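Local coordinates for protein L-serine ammonia-lyase (Rhizomucor miehei CAU432, PDB 5C3U) that belongs to the pyridoxal-phosphate-dependent enzymes and carries pyridoxal-5'-phosphate in a pocket of its single chain, at residues 124-127 / 128-131. Numbering follows the deposited sequence.
Sequences ENWT and AAEV
The carbonyl oxygen of T127 accepts twice: from V131 N at 3.0 Å and from a water at 2.9 Å. O of W126 does likewise, taking E130 N at 3.0 Å and, weakly, a second water. Both waters also donate to OE1 of E130, the one beside T127 only weakly. With CG anti to the backbone N (chi1 -177°) and the chain extended beyond it, glutamate is long enough to bring OE1 to these waters while OE2 pairs with R134. N125 is the N-cap of helix 126-134. Its OD1 takes the N-H of A128 at 3.0 Å, almost on the line of the side-chain C=O (172°), and its own O takes A129 N, the first i to i+4 bond. Asparagine suits the place because chi1 of 60° sets its short amide between the backbone N and the carbonyl carbon, so OD1 reaches forward over the first turn. The indole of W126 meets A129 obliquely, CE3 to CB 4.2 Å, and offers a broad apolar surface to P79 and V82 of helix 79-92; buried A129 is small enough to fit against V99 of strand 95-100. The cap thus satisfies a first-turn N-H, while waters tie two helix carbonyls to E130.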
# COMPACT_ATOMS: atom_id res chain seq x y z
N GLU A 124 -9.34 -12.77 -15.24
CA GLU A 124 -8.47 -12.00 -16.13
C GLU A 124 -7.69 -10.93 -15.36
O GLU A 124 -6.67 -10.45 -15.85
CB GLU A 124 -9.29 -11.36 -17.27
CG GLU A 124 -10.32 -10.34 -16.79
CD GLU A 124 -11.08 -9.64 -17.91
OE1 GLU A 124 -10.62 -9.66 -19.07
OE2 GLU A 124 -12.16 -9.05 -17.62
N ASN A 125 -8.17 -10.55 -14.18
CA ASN A 125 -7.51 -9.53 -13.36
C ASN A 125 -7.87 -9.71 -11.89
O ASN A 125 -8.65 -10.60 -11.56
CB ASN A 125 -7.85 -8.11 -13.84
CG ASN A 125 -9.34 -7.80 -13.79
OD1 ASN A 125 -10.10 -8.35 -13.00
ND2 ASN A 125 -9.76 -6.86 -14.65
N TRP A 126 -7.32 -8.87 -11.01
CA TRP A 126 -7.58 -9.00 -9.57
C TRP A 126 -9.01 -8.75 -9.13
O TRP A 126 -9.47 -9.32 -8.14
CB TRP A 126 -6.61 -8.16 -8.75
CG TRP A 126 -5.23 -8.76 -8.82
CD1 TRP A 126 -4.18 -8.38 -9.66
CD2 TRP A 126 -4.72 -9.89 -8.04
NE1 TRP A 126 -3.08 -9.19 -9.45
CE2 TRP A 126 -3.35 -10.12 -8.50
CE3 TRP A 126 -5.26 -10.72 -7.05
CZ2 TRP A 126 -2.55 -11.12 -7.97
CZ3 TRP A 126 -4.44 -11.73 -6.52
CH2 TRP A 126 -3.13 -11.92 -6.98
N THR A 127 -9.72 -7.88 -9.85
CA THR A 127 -11.14 -7.69 -9.55
C THR A 127 -11.92 -9.01 -9.75
O THR A 127 -12.76 -9.39 -8.91
CB THR A 127 -11.71 -6.57 -10.44
OG1 THR A 127 -10.89 -5.41 -10.29
CG2 THR A 127 -13.11 -6.24 -10.01
N ALA A 128 -11.63 -9.73 -10.83
CA ALA A 128 -12.31 -10.99 -11.09
C ALA A 128 -11.89 -12.07 -10.08
O ALA A 128 -12.72 -12.88 -9.69
CB ALA A 128 -12.04 -11.47 -12.50
N ALA A 129 -10.62 -12.07 -9.69
CA ALA A 129 -10.13 -13.01 -8.65
C ALA A 129 -10.89 -12.79 -7.35
O ALA A 129 -11.34 -13.76 -6.71
CB ALA A 129 -8.63 -12.84 -8.42
N GLU A 130 -11.07 -11.52 -6.98
CA GLU A 130 -11.82 -11.16 -5.79
C GLU A 130 -13.27 -11.62 -5.86
O GLU A 130 -13.81 -12.12 -4.88
CB GLU A 130 -11.77 -9.65 -5.52
CG GLU A 130 -12.49 -9.25 -4.24
CD GLU A 130 -12.61 -7.75 -4.03
OE1 GLU A 130 -12.03 -6.97 -4.83
OE2 GLU A 130 -13.29 -7.35 -3.06
N VAL A 131 -13.90 -11.41 -7.02
CA VAL A 131 -15.31 -11.77 -7.21
C VAL A 131 -15.47 -13.27 -7.03
O VAL A 131 -16.36 -13.71 -6.31
CB VAL A 131 -15.87 -11.27 -8.57
CG1 VAL A 131 -17.13 -12.04 -8.97
CG2 VAL A 131 -16.17 -9.77 -8.50
O HOH W 1 -9.37 -7.04 -6.19
O HOH W 2 -13.90 -7.51 -7.00